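Local coordinates for protein tungsten-containing formylmethanofuran dehydrogenase 2 subunit C (Methanothermobacter wolfeii, PDB 5T5I) that probably forms a beta-helical scaffold subunit of the tungsten enzyme complex that interconverts carbon dioxide plus methanofuran and formylmethanofuran in methanogenic archaea, at residues I179-H184 and G194-R199; G188-E193 and G207-K212; K66-G71 and I89-V94. One frame throughout, in Å; residues are numbered along the deposited sequence.

All three contacts join successive coils of a parallel beta-helix. Contact 3 comes first along the chain and pairs strands 66-69 and 87-90 near the N-terminal end of the parallel run. Contacts 1 and 2 lie on the opposite side of the chain's centre, about 30 and 29 Å away between centres, and their segments interleave. Contact 2 pairs strands 187-192 and 208-211 in the same run of strands as contact 3, while contact 1 joins the short strands 177-179 and 196-198. Contacts 1 and 2, with centres about 10 Å apart, meet through Pro181 on Ile192 and Val196 on Val211, and the three contacts together hold successive coils in line toward both ends of the parallel run.

Contact 1 of 3, residues I179-H184 and G194-R199; sequences IMPGIH and GNVVAR
Arg199 and Met180 lie side by side, their side chains pointing the same way. From CB, Arg199 meets Met180 CG at 3.7 Å. Its chi1 of -56° places CG anti to the carbonyl carbon and beside the backbone N, and the chain then runs extended from CG to NE. CD stays close to the methionine, 3.8 Å from Met180 CG, and Met180 SD stands at the edge of the guanidinium, near its plane. At the tip NH1 comes within 4.3 Å of Ile179 CD1, an oblique approach, but the polar ties of Arg199 are with another protein of the complex: NE forms a salt bridge with an acidic side chain there and NH1 bonds to its backbone. The arginine thus brings a charge to the subunit interface with its aliphatic part laid against methionine.

The two segments are equivalent pieces of adjacent coils of the parallel beta-helix, each leaving a short strand through a residue with positive phi, Met180 in one and Arg199 in the other. Ile179 pairs with Ala198 in a parallel bridge, and Met180 N donates to Ala198 O over 3.0 Å with an angle of 163° at the hydrogen. Beyond it, Met180 CA points its hydrogen almost straight at Arg199 O. Met180 also opens a type II turn that ends at Ile183, with Pro181 and Gly182 at its two central positions, Gly182 having the positive phi that suits glycine.

Ile179 CG2 reaches Val197 CB at 3.9 Å and, on the face it shares with Ala198, Ala198 CB at 4.1 Å. Pro181 and Val196 reach toward each other tip to tip, with CG of the ring 4.0 Å from Val196 CG1.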
loop_
_atom_site.group_PDB
_atom_site.type_symbol
_atom_site.label_atom_id
_atom_site.label_comp_id
_atom_site.label_asym_id
_atom_site.label_seq_id
_atom_site.Cartn_x
_atom_site.Cartn_y
_atom_site.Cartn_z
ATOM N N ILE C 179 -21.910 18.093 7.080
ATOM C CA ILE C 179 -22.295 17.031 6.149
ATOM C C ILE C 179 -23.763 17.085 5.747
ATOM O O ILE C 179 -24.591 17.673 6.428
ATOM C CB ILE C 179 -21.909 15.628 6.682
ATOM C CG1 ILE C 179 -22.715 15.247 7.956
ATOM C CG2 ILE C 179 -20.405 15.544 6.921
ATOM C CD1 ILE C 179 -22.599 13.765 8.350
ATOM N N MET C 180 -24.059 16.475 4.607
ATOM C CA MET C 180 -25.402 16.267 4.062
ATOM C C MET C 180 -26.236 17.536 3.791
ATOM O O MET C 180 -27.450 17.510 4.023
ATOM C CB MET C 180 -26.182 15.287 4.964
ATOM C CG MET C 180 -25.415 13.999 5.227
ATOM S SD MET C 180 -26.233 12.666 6.155
ATOM C CE MET C 180 -26.341 13.375 7.806
ATOM N N PRO C 181 -25.659 18.617 3.208
ATOM C CA PRO C 181 -26.508 19.749 2.802
ATOM C C PRO C 181 -27.378 19.322 1.614
ATOM O O PRO C 181 -26.905 18.581 0.746
ATOM C CB PRO C 181 -25.498 20.822 2.389
ATOM C CG PRO C 181 -24.324 20.052 1.891
ATOM C CD PRO C 181 -24.255 18.823 2.783
ATOM N N GLY C 182 -28.640 19.733 1.616
ATOM C CA GLY C 182 -29.591 19.365 0.570
ATOM C C GLY C 182 -30.055 17.916 0.589
ATOM O O GLY C 182 -30.551 17.411 -0.429
ATOM N N ILE C 183 -29.905 17.228 1.743
ATOM C CA ILE C 183 -30.369 15.839 1.926
ATOM C C ILE C 183 -31.868 15.749 1.542
ATOM O O ILE C 183 -32.658 16.552 2.017
ATOM C CB ILE C 183 -30.106 15.321 3.371
ATOM C CG1 ILE C 183 -30.432 13.802 3.520
ATOM C CG2 ILE C 183 -30.850 16.146 4.435
ATOM C CD1 ILE C 183 -29.275 12.890 3.231
ATOM N N HIS C 184 -32.235 14.816 0.650
ATOM C CA HIS C 184 -33.637 14.637 0.185
ATOM C C HIS C 184 -34.247 15.892 -0.455
ATOM O O HIS C 184 -35.458 16.002 -0.508
ATOM C CB HIS C 184 -34.566 14.145 1.317
ATOM C CG HIS C 184 -34.381 12.731 1.717
ATOM N ND1 HIS C 184 -34.799 11.694 0.909
ATOM C CD2 HIS C 184 -33.912 12.230 2.873
ATOM C CE1 HIS C 184 -34.525 10.591 1.589
ATOM N NE2 HIS C 184 -34.008 10.882 2.785
ATOM N N GLY C 194 -18.463 28.623 1.006
ATOM C CA GLY C 194 -17.316 27.956 1.589
ATOM C C GLY C 194 -17.254 26.484 1.233
ATOM O O GLY C 194 -17.667 26.075 0.146
ATOM N N ASN C 195 -16.738 25.683 2.162
ATOM C CA ASN C 195 -16.504 24.255 1.985
ATOM C C ASN C 195 -17.631 23.351 2.492
ATOM O O ASN C 195 -18.479 23.770 3.284
ATOM C CB ASN C 195 -15.193 23.883 2.711
ATOM C CG ASN C 195 -13.995 24.687 2.243
ATOM O OD1 ASN C 195 -13.879 25.053 1.066
ATOM N ND2 ASN C 195 -13.073 24.997 3.145
ATOM N N VAL C 196 -17.594 22.078 2.040
ATOM C CA VAL C 196 -18.501 20.996 2.452
ATOM C C VAL C 196 -17.616 19.809 2.854
ATOM O O VAL C 196 -16.702 19.459 2.109
ATOM C CB VAL C 196 -19.479 20.554 1.327
ATOM C CG1 VAL C 196 -20.412 19.431 1.804
ATOM C CG2 VAL C 196 -20.280 21.731 0.783
ATOM N N VAL C 197 -17.918 19.146 3.976
ATOM C CA VAL C 197 -17.149 17.959 4.387
ATOM C C VAL C 197 -17.572 16.758 3.516
ATOM O O VAL C 197 -16.716 16.110 2.915
ATOM C CB VAL C 197 -17.290 17.657 5.901
ATOM C CG1 VAL C 197 -16.617 16.337 6.277
ATOM C CG2 VAL C 197 -16.734 18.810 6.731
ATOM N N ALA C 198 -18.871 16.462 3.448
ATOM C CA ALA C 198 -19.334 15.301 2.685
ATOM C C ALA C 198 -20.830 15.293 2.396
ATOM O O ALA C 198 -21.610 16.003 3.028
ATOM C CB ALA C 198 -18.985 14.021 3.438
ATOM N N ARG C 199 -21.201 14.435 1.444
ATOM C CA ARG C 199 -22.566 14.049 1.102
ATOM C C ARG C 199 -23.490 15.170 0.635
ATOM O O ARG C 199 -24.688 15.119 0.927
ATOM C CB ARG C 199 -23.190 13.308 2.316
ATOM C CG ARG C 199 -22.382 12.104 2.759
ATOM C CD ARG C 199 -22.782 11.560 4.126
ATOM N NE ARG C 199 -21.829 10.530 4.530
ATOM C CZ ARG C 199 -21.883 9.801 5.637
ATOM N NH1 ARG C 199 -22.892 9.940 6.485
ATOM N NH2 ARG C 199 -20.954 8.887 5.880
#

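Contact 2 of 3, residues G188-E193 and G207-K212; sequences GLIIIE and GTIVVK
Ile190, Ile192, Ile209 and Val211 form the apolar centre on one face of this strand pair. Ile190 CB rests 4.4 Å from Ile209 CG1, and Ile192 CD1 comes to 4.5 Å from Ile209 CG2, with Val211 CG2 also beside it. Ile162 and Met166 pack on Ile190, and Pro181 on Ile192. The reverse face carries Leu189, Ile191, Thr208 and Val210. There Leu189 has CG anti to its backbone N (chi1 170°); CD1 of the same leucine comes near Thr208 O and CB and lies 4.3 Å from Val210 CG2. Strand 236-239 covers this side, touching Leu189, Ile191 and Val210.

Residues 188-192 and 208-211 are strands of consecutive coils of a parallel beta-helix, in direct register and only 9° apart in direction, so that Ile190 pairs with Ile209 and Ile191 with Val210. Five backbone bonds join them, from Thr208 N to Gly188 O at one end to Lys212 N to Ile192 O at the other; the straightest runs from Ile192 N to Val210 O, 2.8 Å at 179°.

Near Gly188 and Thr208, one water donates to Gly188 O at 2.9 Å and also bonds Thr208 OG1, so Gly188 O holds both this water and the Thr208 N-H. At the strand ends Glu193 and Lys212 extend side by side, their OE2 and NZ 4.1 Å apart, beyond a salt bridge. A water closes the gap, donating to Glu193 OE2 at 2.9 Å and accepting from Lys212 NZ at 3.0 Å, while Lys174 forms a long, weak ion pair with the same carboxylate oxygen.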
loop_
_atom_site.group_PDB
_atom_site.type_symbol
_atom_site.label_atom_id
_atom_site.label_comp_id
_atom_site.label_asym_id
_atom_site.label_seq_id
_atom_site.Cartn_x
_atom_site.Cartn_y
_atom_site.Cartn_z
ATOM N N GLY C 188 -35.675 24.006 -5.116
ATOM C CA GLY C 188 -35.039 25.147 -4.472
ATOM C C GLY C 188 -33.591 25.296 -4.880
ATOM O O GLY C 188 -33.098 24.579 -5.764
ATOM N N LEU C 189 -32.919 26.255 -4.256
ATOM C CA LEU C 189 -31.519 26.567 -4.539
ATOM C C LEU C 189 -30.743 26.710 -3.230
ATOM O O LEU C 189 -31.169 27.439 -2.340
ATOM C CB LEU C 189 -31.421 27.860 -5.391
ATOM C CG LEU C 189 -30.035 28.479 -5.585
ATOM C CD1 LEU C 189 -29.089 27.530 -6.313
ATOM C CD2 LEU C 189 -30.136 29.819 -6.343
ATOM N N ILE C 190 -29.621 25.996 -3.112
ATOM C CA ILE C 190 -28.707 26.107 -1.976
ATOM C C ILE C 190 -27.362 26.565 -2.543
ATOM O O ILE C 190 -26.810 25.896 -3.424
ATOM C CB ILE C 190 -28.550 24.795 -1.180
ATOM C CG1 ILE C 190 -29.894 24.382 -0.539
ATOM C CG2 ILE C 190 -27.464 24.936 -0.078
ATOM C CD1 ILE C 190 -29.929 22.927 -0.056
ATOM N N ILE C 191 -26.827 27.683 -2.030
ATOM C CA ILE C 191 -25.495 28.167 -2.415
ATOM C C ILE C 191 -24.600 28.110 -1.161
ATOM O O ILE C 191 -24.902 28.755 -0.169
ATOM C CB ILE C 191 -25.500 29.593 -3.028
ATOM C CG1 ILE C 191 -26.357 29.647 -4.318
ATOM C CG2 ILE C 191 -24.039 30.040 -3.311
ATOM C CD1 ILE C 191 -26.604 31.056 -4.868
ATOM N N ILE C 192 -23.493 27.376 -1.230
ATOM C CA ILE C 192 -22.494 27.298 -0.150
ATOM C C ILE C 192 -21.227 27.994 -0.680
ATOM O O ILE C 192 -20.586 27.505 -1.614
ATOM C CB ILE C 192 -22.265 25.825 0.298
ATOM C CG1 ILE C 192 -23.586 25.215 0.872
ATOM C CG2 ILE C 192 -21.135 25.733 1.349
ATOM C CD1 ILE C 192 -23.702 23.745 0.708
ATOM N N GLU C 193 -20.891 29.163 -0.128
ATOM C CA GLU C 193 -19.740 29.926 -0.607
ATOM C C GLU C 193 -18.413 29.353 -0.103
ATOM O O GLU C 193 -17.384 29.560 -0.732
ATOM C CB GLU C 193 -19.888 31.419 -0.299
ATOM C CG GLU C 193 -21.161 32.007 -0.897
ATOM C CD GLU C 193 -21.339 33.510 -0.769
ATOM O OE1 GLU C 193 -20.550 34.153 -0.040
ATOM O OE2 GLU C 193 -22.308 34.037 -1.358
ATOM N N GLY C 207 -33.904 20.202 -7.646
ATOM C CA GLY C 207 -33.307 21.415 -7.111
ATOM C C GLY C 207 -31.848 21.530 -7.505
ATOM O O GLY C 207 -31.305 20.655 -8.203
ATOM N N THR C 208 -31.199 22.603 -7.050
ATOM C CA THR C 208 -29.798 22.886 -7.373
ATOM C C THR C 208 -28.971 23.224 -6.120
ATOM O O THR C 208 -29.398 24.002 -5.284
ATOM C CB THR C 208 -29.696 24.051 -8.385
ATOM O OG1 THR C 208 -30.562 23.819 -9.482
ATOM C CG2 THR C 208 -28.288 24.248 -8.903
ATOM N N ILE C 209 -27.754 22.670 -6.047
ATOM C CA ILE C 209 -26.793 22.951 -4.988
ATOM C C ILE C 209 -25.526 23.512 -5.674
ATOM O O ILE C 209 -25.007 22.874 -6.598
ATOM C CB ILE C 209 -26.453 21.692 -4.143
ATOM C CG1 ILE C 209 -27.730 21.120 -3.481
ATOM C CG2 ILE C 209 -25.392 22.049 -3.084
ATOM C CD1 ILE C 209 -27.561 19.762 -2.878
ATOM N N VAL C 210 -25.023 24.662 -5.212
ATOM C CA VAL C 210 -23.787 25.269 -5.743
ATOM C C VAL C 210 -22.765 25.331 -4.604
ATOM O O VAL C 210 -23.057 25.915 -3.560
ATOM C CB VAL C 210 -23.985 26.685 -6.350
ATOM C CG1 VAL C 210 -22.654 27.251 -6.878
ATOM C CG2 VAL C 210 -25.041 26.671 -7.457
ATOM N N VAL C 211 -21.580 24.732 -4.808
ATOM C CA VAL C 211 -20.473 24.781 -3.836
ATOM C C VAL C 211 -19.312 25.554 -4.475
ATOM O O VAL C 211 -18.739 25.093 -5.468
ATOM C CB VAL C 211 -20.037 23.374 -3.367
ATOM C CG1 VAL C 211 -18.959 23.473 -2.278
ATOM C CG2 VAL C 211 -21.242 22.563 -2.868
ATOM N N LYS C 212 -18.978 26.736 -3.927
ATOM C CA LYS C 212 -17.879 27.572 -4.437
ATOM C C LYS C 212 -16.522 27.177 -3.839
ATOM O O LYS C 212 -15.487 27.456 -4.436
ATOM C CB LYS C 212 -18.131 29.054 -4.183
ATOM C CG LYS C 212 -19.432 29.580 -4.753
ATOM C CD LYS C 212 -19.466 31.104 -4.615
ATOM C CE LYS C 212 -20.685 31.740 -5.209
ATOM N NZ LYS C 212 -20.698 33.227 -5.003
HETATM O O HOH W 1 -32.958 25.248 -8.620
HETATM O O HOH W 2 -23.525 33.594 -3.974
#

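Contact 3 of 3, residues K66-G71 and I89-V94; sequences KIIIDG and IVRGNV
The Arg91 guanidinium is held by Ile68 on one face and by Asp70 at its edge. Ile68 CG2 sits over the centre of the flat group, 3.6 Å from Arg91 CZ, while Ile68 CD1 is turned to NH2. Asp70 OD1 lies in the guanidinium plane and takes a nearly straight but long bond from Arg91 NH1, at 3.3 Å, as part of a salt bridge. The two planes stand 85° apart, and NH1 meets the oxygen from above the carboxylate plane; one N-H...O pair makes the bridge. Asp70 has CG anti to its backbone N (chi1 -166°), which carries the acid group across to the arginine. An alanine at Asp70 would probably leave Arg91 NH1 without this charged mate and the guanidinium freer to swing off Ile68.

On the same face as Ile68, Lys66 crosses Ile89, its CE only 3.4 Å from Ile89 CD1, tight for two carbons. On the opposite face from Ile68 and Ile89, Ile69 and Val90 lie side by side and point the same way, Ile69 CD1 being 4.1 Å from Val90 CG2.

The backbones run parallel, as in adjacent coils of a beta-helix. Ile89 N donates to Ile67 O, Ile69 N to Ile89 O, and Arg91 N to Ile69 O at 2.9 Å. Each strand then turns off through an inverse gamma turn, centred on Asp70 in one and on Arg91 in the other, with only weak bonds closing the turns.

Strand 66-69 also bonds strand 3-8 through the backbone of Lys66 and Ile68. Ile67 packs on Pro23 and Phe26 of helix 23-26, and Ile89 and Arg91 touch Glu110, just after strand 106-109 of the next coil.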
loop_
_atom_site.group_PDB
_atom_site.type_symbol
_atom_site.label_atom_id
_atom_site.label_comp_id
_atom_site.label_asym_id
_atom_site.label_seq_id
_atom_site.Cartn_x
_atom_site.Cartn_y
_atom_site.Cartn_z
ATOM N N LYS C 66 -41.731 47.032 13.954
ATOM C CA LYS C 66 -40.343 46.608 13.990
ATOM C C LYS C 66 -40.023 46.278 15.453
ATOM O O LYS C 66 -40.012 47.181 16.292
ATOM C CB LYS C 66 -39.434 47.726 13.479
ATOM C CG LYS C 66 -37.973 47.331 13.350
ATOM C CD LYS C 66 -37.096 48.580 13.225
ATOM C CE LYS C 66 -35.771 48.329 12.553
ATOM N NZ LYS C 66 -35.607 49.137 11.316
ATOM N N ILE C 67 -39.804 44.990 15.771
ATOM C CA ILE C 67 -39.446 44.572 17.124
ATOM C C ILE C 67 -37.923 44.552 17.224
ATOM O O ILE C 67 -37.268 43.869 16.436
ATOM C CB ILE C 67 -40.044 43.192 17.510
ATOM C CG1 ILE C 67 -41.585 43.191 17.368
ATOM C CG2 ILE C 67 -39.632 42.825 18.960
ATOM C CD1 ILE C 67 -42.279 41.809 17.495
ATOM N N ILE C 68 -37.360 45.275 18.203
ATOM C CA ILE C 68 -35.921 45.280 18.446
ATOM C C ILE C 68 -35.682 44.582 19.775
ATOM O O ILE C 68 -36.127 45.082 20.809
ATOM C CB ILE C 68 -35.317 46.714 18.444
ATOM C CG1 ILE C 68 -35.622 47.434 17.100
ATOM C CG2 ILE C 68 -33.795 46.658 18.726
ATOM C CD1 ILE C 68 -35.079 48.866 16.958
ATOM N N ILE C 69 -34.965 43.444 19.759
ATOM C CA ILE C 69 -34.590 42.752 20.989
ATOM C C ILE C 69 -33.199 43.286 21.270
ATOM O O ILE C 69 -32.247 42.910 20.581
ATOM C CB ILE C 69 -34.652 41.213 20.882
ATOM C CG1 ILE C 69 -36.073 40.781 20.463
ATOM C CG2 ILE C 69 -34.227 40.574 22.220
ATOM C CD1 ILE C 69 -36.344 39.310 20.424
ATOM N N ASP C 70 -33.095 44.228 22.211
ATOM C CA ASP C 70 -31.841 44.918 22.499
ATOM C C ASP C 70 -30.982 44.145 23.494
ATOM O O ASP C 70 -30.697 44.629 24.585
ATOM C CB ASP C 70 -32.112 46.361 22.980
ATOM C CG ASP C 70 -30.886 47.258 22.976
ATOM O OD1 ASP C 70 -29.976 47.021 22.149
ATOM O OD2 ASP C 70 -30.830 48.188 23.805
ATOM N N GLY C 71 -30.540 42.962 23.081
ATOM C CA GLY C 71 -29.706 42.121 23.917
ATOM C C GLY C 71 -29.686 40.669 23.496
ATOM O O GLY C 71 -30.357 40.269 22.542
ATOM N N ILE C 89 -35.389 42.489 14.769
ATOM C CA ILE C 89 -33.933 42.613 14.788
ATOM C C ILE C 89 -33.499 42.118 16.161
ATOM O O ILE C 89 -33.961 42.654 17.160
ATOM C CB ILE C 89 -33.432 44.066 14.502
ATOM C CG1 ILE C 89 -33.861 44.498 13.085
ATOM C CG2 ILE C 89 -31.887 44.150 14.661
ATOM C CD1 ILE C 89 -33.391 45.885 12.627
ATOM N N VAL C 90 -32.625 41.111 16.220
ATOM C CA VAL C 90 -32.117 40.597 17.497
ATOM C C VAL C 90 -30.652 41.021 17.629
ATOM O O VAL C 90 -29.819 40.555 16.852
ATOM C CB VAL C 90 -32.292 39.063 17.665
ATOM C CG1 VAL C 90 -31.881 38.631 19.074
ATOM C CG2 VAL C 90 -33.733 38.637 17.369
ATOM N N ARG C 91 -30.335 41.895 18.616
ATOM C CA ARG C 91 -28.963 42.381 18.847
ATOM C C ARG C 91 -28.252 41.420 19.798
ATOM O O ARG C 91 -27.883 41.772 20.917
ATOM C CB ARG C 91 -28.961 43.831 19.384
ATOM C CG ARG C 91 -29.524 44.822 18.381
ATOM C CD ARG C 91 -29.602 46.217 18.942
ATOM N NE ARG C 91 -30.126 47.171 17.962
ATOM C CZ ARG C 91 -30.654 48.359 18.255
ATOM N NH1 ARG C 91 -30.733 48.771 19.517
ATOM N NH2 ARG C 91 -31.114 49.144 17.286
ATOM N N GLY C 92 -28.076 40.201 19.312
ATOM C CA GLY C 92 -27.473 39.110 20.061
ATOM C C GLY C 92 -27.832 37.763 19.467
ATOM O O GLY C 92 -28.281 37.691 18.322
ATOM N N ASN C 93 -27.670 36.692 20.248
ATOM C CA ASN C 93 -27.960 35.324 19.792
ATOM C C ASN C 93 -29.404 34.918 20.049
ATOM O O ASN C 93 -30.089 35.550 20.852
ATOM C CB ASN C 93 -27.047 34.305 20.489
ATOM C CG ASN C 93 -25.583 34.685 20.472
ATOM O OD1 ASN C 93 -24.967 34.806 19.403
ATOM N ND2 ASN C 93 -24.992 34.884 21.636
ATOM N N VAL C 94 -29.847 33.846 19.367
ATOM C CA VAL C 94 -31.174 33.216 19.528
ATOM C C VAL C 94 -30.981 31.711 19.671
ATOM O O VAL C 94 -29.987 31.180 19.185
ATOM C CB VAL C 94 -32.183 33.524 18.387
ATOM C CG1 VAL C 94 -32.503 35.010 18.301
ATOM C CG2 VAL C 94 -31.705 32.993 17.039
#